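Xylose isomerase domain protein TIM barrel (Planctomyces limnophilus, PDB 3TVA) binds a magnesium ion in a TIM barrel of the xylose isomerase-like family and probably acts as an isomerase. Local coordinates at residues Y10-F16 and Y252-I258; I181-N187 and V207-K213. One frame throughout, in Å; residues are numbered along the deposited sequence. Where two conformers were deposited one is given.

Contact 1: residues Y10-F16 and Y252-I258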
loop_
_atom_site.group_PDB
_atom_site.type_symbol
_atom_site.label_atom_id
_atom_site.label_comp_id
_atom_site.label_asym_id
_atom_site.label_seq_id
_atom_site.Cartn_x
_atom_site.Cartn_y
_atom_site.Cartn_z
ATOM N N TYR A 10 -15.780 4.880 12.186
ATOM C CA TYR A 10 -14.357 5.151 12.070
ATOM C C TYR A 10 -13.601 3.858 11.969
ATOM O O TYR A 10 -14.002 2.851 12.565
ATOM C CB TYR A 10 -13.847 5.858 13.321
ATOM C CG TYR A 10 -14.622 7.083 13.704
ATOM C CD1 TYR A 10 -14.879 7.373 15.040
ATOM C CD2 TYR A 10 -15.084 7.966 12.728
ATOM C CE1 TYR A 10 -15.588 8.515 15.398
ATOM C CE2 TYR A 10 -15.790 9.100 13.070
ATOM C CZ TYR A 10 -16.039 9.375 14.407
ATOM O OH TYR A 10 -16.745 10.509 14.740
ATOM N N TRP A 11 -12.481 3.905 11.259
ATOM C CA TRP A 11 -11.514 2.813 11.274
ATOM C C TRP A 11 -12.118 1.427 11.010
ATOM O O TRP A 11 -11.842 0.498 11.758
ATOM C CB TRP A 11 -10.773 2.806 12.623
ATOM C CG TRP A 11 -9.766 3.916 12.769
ATOM C CD1 TRP A 11 -9.470 4.887 11.848
ATOM C CD2 TRP A 11 -8.908 4.154 13.891
ATOM N NE1 TRP A 11 -8.488 5.719 12.335
ATOM C CE2 TRP A 11 -8.118 5.283 13.582
ATOM C CE3 TRP A 11 -8.723 3.515 15.124
ATOM C CZ2 TRP A 11 -7.165 5.793 14.461
ATOM C CZ3 TRP A 11 -7.783 4.027 16.003
ATOM C CH2 TRP A 11 -7.018 5.160 15.669
ATOM N N PRO A 12 -12.931 1.279 9.942
ATOM C CA PRO A 12 -13.345 -0.101 9.649
ATOM C C PRO A 12 -12.092 -0.916 9.359
ATOM O O PRO A 12 -11.145 -0.385 8.790
ATOM C CB PRO A 12 -14.194 0.038 8.379
ATOM C CG PRO A 12 -13.668 1.288 7.704
ATOM C CD PRO A 12 -13.295 2.213 8.859
ATOM N N ILE A 13 -12.044 -2.151 9.826
ATOM C CA ILE A 13 -10.866 -2.977 9.600
ATOM C C ILE A 13 -10.909 -3.629 8.213
ATOM O O ILE A 13 -11.982 -3.894 7.669
ATOM C CB ILE A 13 -10.629 -3.959 10.771
ATOM C CG1 ILE A 13 -9.989 -3.190 11.933
ATOM C CG2 ILE A 13 -9.700 -5.098 10.374
ATOM C CD1 ILE A 13 -10.786 -3.182 13.176
ATOM N N GLY A 14 -9.742 -3.868 7.630
ATOM C CA GLY A 14 -9.693 -4.464 6.317
ATOM C C GLY A 14 -8.507 -5.384 6.243
ATOM O O GLY A 14 -7.688 -5.439 7.166
ATOM N N VAL A 15 -8.458 -6.175 5.179
ATOM C CA VAL A 15 -7.285 -6.987 4.914
ATOM C C VAL A 15 -6.872 -6.782 3.468
ATOM O O VAL A 15 -7.688 -6.424 2.611
ATOM C CB VAL A 15 -7.511 -8.497 5.204
ATOM C CG1 VAL A 15 -7.929 -8.711 6.669
ATOM C CG2 VAL A 15 -8.543 -9.077 4.248
ATOM N N PHE A 16 -5.590 -6.983 3.207
ATOM C CA PHE A 16 -5.062 -6.811 1.873
ATOM C C PHE A 16 -5.239 -8.156 1.173
ATOM O O PHE A 16 -4.766 -9.174 1.659
ATOM C CB PHE A 16 -3.593 -6.359 1.937
ATOM C CG PHE A 16 -3.013 -6.027 0.602
ATOM C CD1 PHE A 16 -2.945 -4.711 0.169
ATOM C CD2 PHE A 16 -2.543 -7.032 -0.232
ATOM C CE1 PHE A 16 -2.416 -4.396 -1.075
ATOM C CE2 PHE A 16 -2.006 -6.724 -1.482
ATOM C CZ PHE A 16 -1.940 -5.399 -1.895
ATOM N N TYR A 252 -6.976 10.932 10.732
ATOM C CA TYR A 252 -7.265 9.819 9.829
ATOM C C TYR A 252 -8.376 8.956 10.406
ATOM O O TYR A 252 -8.296 8.495 11.548
ATOM C CB TYR A 252 -6.028 8.961 9.576
ATOM C CG TYR A 252 -6.338 7.824 8.631
ATOM C CD1 TYR A 252 -6.468 8.054 7.261
ATOM C CD2 TYR A 252 -6.537 6.527 9.109
ATOM C CE1 TYR A 252 -6.762 7.013 6.380
ATOM C CE2 TYR A 252 -6.840 5.474 8.237
ATOM C CZ TYR A 252 -6.953 5.728 6.880
ATOM O OH TYR A 252 -7.251 4.704 6.020
ATOM N N ARG A 253 -9.485 8.910 9.672
ATOM C CA ARG A 253 -10.648 8.089 9.991
ATOM C C ARG A 253 -10.904 6.839 9.132
ATOM O O ARG A 253 -11.872 6.116 9.369
ATOM C CB ARG A 253 -11.883 8.984 10.119
ATOM C CG ARG A 253 -11.649 10.167 11.088
ATOM C CD ARG A 253 -11.493 9.689 12.544
ATOM N NE ARG A 253 -11.387 10.798 13.492
ATOM C CZ ARG A 253 -10.237 11.255 13.980
ATOM N NH1 ARG A 253 -9.092 10.690 13.614
ATOM N NH2 ARG A 253 -10.230 12.267 14.844
ATOM N N GLY A 254 -10.076 6.625 8.114
ATOM C CA GLY A 254 -10.373 5.633 7.090
ATOM C C GLY A 254 -10.078 4.203 7.529
ATOM O O GLY A 254 -9.809 3.949 8.707
ATOM N N PRO A 255 -10.108 3.259 6.578
ATOM C CA PRO A 255 -9.920 1.846 6.929
ATOM C C PRO A 255 -8.534 1.552 7.491
ATOM O O PRO A 255 -7.537 2.183 7.108
ATOM C CB PRO A 255 -10.101 1.118 5.584
ATOM C CG PRO A 255 -10.952 2.043 4.765
ATOM C CD PRO A 255 -10.508 3.439 5.168
ATOM N N LEU A 256 -8.470 0.589 8.398
ATOM C CA LEU A 256 -7.186 0.088 8.864
ATOM C C LEU A 256 -6.968 -1.228 8.143
ATOM O O LEU A 256 -7.571 -2.243 8.495
ATOM C CB LEU A 256 -7.243 -0.159 10.375
ATOM C CG LEU A 256 -7.636 1.023 11.282
ATOM C CD1 LEU A 256 -7.776 0.575 12.750
ATOM C CD2 LEU A 256 -6.621 2.163 11.164
ATOM N N THR A 257 -6.062 -1.237 7.172
ATOM C CA THR A 257 -5.930 -2.407 6.331
ATOM C C THR A 257 -4.740 -3.245 6.770
ATOM O O THR A 257 -3.583 -2.843 6.617
ATOM C CB THR A 257 -5.790 -2.046 4.835
ATOM O OG1 THR A 257 -6.831 -1.136 4.454
ATOM C CG2 THR A 257 -5.868 -3.317 3.974
ATOM N N ILE A 258 -5.040 -4.416 7.312
ATOM C CA ILE A 258 -4.016 -5.338 7.761
ATOM C C ILE A 258 -3.317 -5.976 6.568
ATOM O O ILE A 258 -3.955 -6.525 5.663
ATOM C CB ILE A 258 -4.612 -6.477 8.612
ATOM C CG1 ILE A 258 -5.462 -5.921 9.749
ATOM C CG2 ILE A 258 -3.510 -7.374 9.144
ATOM C CD1 ILE A 258 -6.397 -6.967 10.378
#

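Contact 2: residues I181-N187 and V207-K213. With MG (magnesium ion), chain C.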
loop_
_atom_site.group_PDB
_atom_site.type_symbol
_atom_site.label_atom_id
_atom_site.label_comp_id
_atom_site.label_asym_id
_atom_site.label_seq_id
_atom_site.Cartn_x
_atom_site.Cartn_y
_atom_site.Cartn_z
ATOM N N ILE A 181 -0.838 9.275 -0.231
ATOM C CA ILE A 181 0.033 8.239 0.307
ATOM C C ILE A 181 -0.784 7.095 0.894
ATOM O O ILE A 181 -1.797 7.332 1.569
ATOM C CB ILE A 181 0.910 8.840 1.425
ATOM C CG1 ILE A 181 1.953 9.794 0.825
ATOM C CG2 ILE A 181 1.578 7.737 2.278
ATOM C CD1 ILE A 181 2.689 10.594 1.883
ATOM N N ASN A 182 -0.374 5.860 0.609
ATOM C CA ASN A 182 -0.783 4.735 1.443
ATOM C C ASN A 182 0.328 4.499 2.449
ATOM O O ASN A 182 1.409 4.002 2.093
ATOM C CB ASN A 182 -0.994 3.453 0.629
ATOM C CG ASN A 182 -1.522 2.307 1.494
ATOM O OD1 ASN A 182 -2.730 2.208 1.748
ATOM N ND2 ASN A 182 -0.617 1.450 1.972
ATOM N N PHE A 183 0.062 4.812 3.710
ATOM C CA PHE A 183 1.136 4.779 4.691
ATOM C C PHE A 183 1.346 3.374 5.253
ATOM O O PHE A 183 0.398 2.726 5.729
ATOM C CB PHE A 183 0.905 5.787 5.826
ATOM C CG PHE A 183 2.138 6.011 6.675
ATOM C CD1 PHE A 183 2.330 5.301 7.846
ATOM C CD2 PHE A 183 3.124 6.908 6.269
ATOM C CE1 PHE A 183 3.482 5.486 8.614
ATOM C CE2 PHE A 183 4.278 7.104 7.029
ATOM C CZ PHE A 183 4.461 6.392 8.196
ATOM N N ASP A 184 2.589 2.907 5.175
ATOM C CA ASP A 184 2.987 1.604 5.722
ATOM C C ASP A 184 4.198 1.739 6.647
ATOM O O ASP A 184 5.326 1.819 6.185
ATOM C CB ASP A 184 3.270 0.566 4.632
ATOM C CG ASP A 184 3.594 -0.818 5.216
ATOM O OD1 ASP A 184 4.109 -0.926 6.347
ATOM O OD2 ASP A 184 3.316 -1.829 4.563
ATOM N N PRO A 185 3.964 1.823 7.956
ATOM C CA PRO A 185 5.094 2.047 8.873
ATOM C C PRO A 185 6.140 0.919 8.873
ATOM O O PRO A 185 7.321 1.190 9.101
ATOM C CB PRO A 185 4.413 2.152 10.232
ATOM C CG PRO A 185 3.183 1.280 10.096
ATOM C CD PRO A 185 2.750 1.359 8.650
ATOM N N ALA A 186 5.724 -0.325 8.629
ATOM C CA ALA A 186 6.666 -1.429 8.669
ATOM C C ALA A 186 7.692 -1.313 7.553
ATOM O O ALA A 186 8.850 -1.705 7.738
ATOM C CB ALA A 186 5.943 -2.774 8.603
ATOM N N ASN A 187 7.289 -0.743 6.415
ATOM C CA ASN A 187 8.210 -0.584 5.286
ATOM C C ASN A 187 9.442 0.240 5.640
ATOM O O ASN A 187 10.546 -0.079 5.221
ATOM C CB ASN A 187 7.514 0.008 4.046
ATOM C CG ASN A 187 6.530 -0.976 3.399
ATOM O OD1 ASN A 187 6.463 -2.145 3.782
ATOM N ND2 ASN A 187 5.784 -0.506 2.401
ATOM N N VAL A 207 -1.800 11.631 3.722
ATOM C CA VAL A 207 -2.151 10.231 3.978
ATOM C C VAL A 207 -3.606 9.997 3.584
ATOM O O VAL A 207 -4.497 10.680 4.094
ATOM C CB VAL A 207 -1.990 9.895 5.472
ATOM C CG1 VAL A 207 -2.585 8.520 5.785
ATOM C CG2 VAL A 207 -0.519 9.954 5.872
ATOM N N ARG A 208 -3.845 9.115 2.612
ATOM C CA ARG A 208 -5.214 8.753 2.245
ATOM C C ARG A 208 -5.672 7.334 2.598
ATOM O O ARG A 208 -6.863 7.038 2.542
ATOM C CB ARG A 208 -5.403 8.962 0.735
ATOM C CG ARG A 208 -4.930 10.304 0.220
ATOM C CD ARG A 208 -6.047 11.351 0.117
ATOM N NE ARG A 208 -5.593 12.424 -0.763
ATOM C CZ ARG A 208 -6.033 12.635 -2.002
ATOM N NH1 ARG A 208 -7.015 11.887 -2.526
ATOM N NH2 ARG A 208 -5.503 13.624 -2.709
ATOM N N SER A 209 -4.730 6.460 2.940
ATOM C CA SER A 209 -5.052 5.076 3.289
ATOM C C SER A 209 -3.858 4.519 4.026
ATOM O O SER A 209 -2.782 5.102 3.972
ATOM C CB SER A 209 -5.413 4.214 2.063
ATOM O OG SER A 209 -4.332 4.137 1.149
ATOM N N ILE A 210 -4.018 3.412 4.733
ATOM C CA ILE A 210 -2.879 2.902 5.494
ATOM C C ILE A 210 -2.825 1.389 5.501
ATOM O O ILE A 210 -3.831 0.722 5.283
ATOM C CB ILE A 210 -2.902 3.369 6.973
ATOM C CG1 ILE A 210 -4.077 2.738 7.702
ATOM C CG2 ILE A 210 -2.966 4.919 7.098
ATOM C CD1 ILE A 210 -3.686 2.093 8.997
ATOM N N HIS A 211 -1.633 0.859 5.762
ATOM C CA HIS A 211 -1.468 -0.547 6.058
ATOM C C HIS A 211 -1.045 -0.727 7.509
ATOM O O HIS A 211 -0.232 0.043 8.036
ATOM C CB HIS A 211 -0.468 -1.180 5.086
ATOM C CG HIS A 211 -1.011 -1.317 3.698
ATOM N ND1 HIS A 211 -0.221 -1.576 2.602
ATOM C CD2 HIS A 211 -2.279 -1.219 3.228
ATOM C CE1 HIS A 211 -0.967 -1.621 1.514
ATOM N NE2 HIS A 211 -2.224 -1.414 1.865
ATOM N N CYS A 212 -1.637 -1.718 8.167
ATOM C CA CYS A 212 -1.187 -2.106 9.486
ATOM C C CYS A 212 -0.333 -3.339 9.320
ATOM O O CYS A 212 -0.835 -4.423 9.016
ATOM C CB CYS A 212 -2.372 -2.409 10.405
ATOM S SG CYS A 212 -3.311 -0.912 10.783
ATOM N N LYS A 213 0.964 -3.152 9.525
ATOM C CA LYS A 213 1.943 -4.213 9.356
ATOM C C LYS A 213 3.063 -3.905 10.346
ATOM O O LYS A 213 3.247 -2.747 10.730
ATOM C CB LYS A 213 2.472 -4.232 7.917
ATOM C CG LYS A 213 3.262 -5.493 7.598
ATOM C CD LYS A 213 4.396 -5.240 6.623
ATOM C CE LYS A 213 3.909 -4.983 5.251
ATOM N NZ LYS A 213 4.903 -4.198 4.437
HETATM MG MG MG C . 2.170 -2.148 2.494
#

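Contact 1: residues Y10-F16 and Y252-I258
Trp11 and Leu256 meet because each sets CG beside its own backbone N, with chi1 at -74° and -57°, which lays the indole over the leucine branches. Leu256 CD2 sits over one face of the indole, 3.9 Å from the centroid of its five-membered ring, a CH-pi contact, while CD1 packs against Trp11 CB. At the ring's edge Trp11 NE1 donates to Tyr252 O at 2.9 Å, somewhat bent and from above the carbonyl plane. Arg253 NH1 reaches that oxygen from the opposite face, so two donors grip it. Arg253 CD in turn lies over a face of the Tyr10 ring, 4.0 Å from Tyr10 CD2, and Trp11 N donates to Arg253 O at 3.0 Å, pinning the loop ahead of the strands.

Past Pro255 the chains run as parallel strands. Leu256 N donates to Pro12 O, Gly14 N to Leu256 O, Ile258 N to Gly14 O and Phe16 N to Ile258 O, which pairs Ile13, Gly14 and Val15 with Leu256, Thr257 and Ile258. Ile13 CG2 touches Ile258 CD1 at 3.8 Å on one face; on the other, Thr257 CG2 lies against the backbone between Val15 and Phe16.

This pairing of the first and last strands closes the TIM barrel. Ile13 and Ile258 pack outward on helix 266-287, the Trp248 ring meets Trp11 edge-to-face and its backbone O accepts from Arg253 NH1, and strands 37-41 and 207-216 continue the sheet.

Contact 2: residues I181-N187 and V207-K213
Asp184 and His211 both bind the magnesium ion toward the C-terminal ends of two neighbouring parallel strands of the TIM barrel. Backbone bonds set the pair: Arg208 N donates to Ile181 O, Phe183 N to Ser209 O, and His211 N to Phe183 O at 2.8 Å. A beta bulge shifts the register between Ile181 and Asn182, and Ser209 N also reaches Ile181 O, weakly.

Among side chains, Ser209 OG donates to Asn182 OD1 at 2.6 Å, in the amide plane on a lone pair. CG of Asn182 stands anti to the backbone N (chi1 -176°), which carries ND2 over the centre of the His211 ring, 3.0 Å above its plane; Asn182 ND2 donates to Glu158 and OD1 accepts from Gln39. His211 NE2 bonds to Gln39. Phe183 CB and Ile210 CG2 make apolar contact on the other face.

Asp184 carries the capping and ionic contacts: its OD1 accepts from Asn187 N as N-cap of helix 185-190, and Lys213 NZ makes a salt bridge to Asp184 OD2 at 2.9 Å, on the syn side but tilted out of the carboxylate plane. Glu158 and Glu259 complete the metal site, where magnesium lies 2.4 Å from Asp184 OD2 and 2.5 Å from His211 ND1.

Overall arrangement
Both contacts are parallel strand pairs of the same barrel sheet, their centres 10 Å apart. Along the chain, 181-187 and 207-213 of contact 2 fall between the two segments of contact 1, which brings together the first barrel strand, 13-18, and the last, 256-258. Strand 256-258 also borders strand 207-216, so the contacts are directly joined: Thr257 O lies 2.7 Å from Cys212 N, a probable hydrogen bond. Phe16, at the end of contact 1, meets the His211 ring and is about 6 Å from the magnesium ion, side chain to metal. Strand 256-258 thus lies between strand 13-18 and the strand carrying His211, and leads into the ligand Glu259.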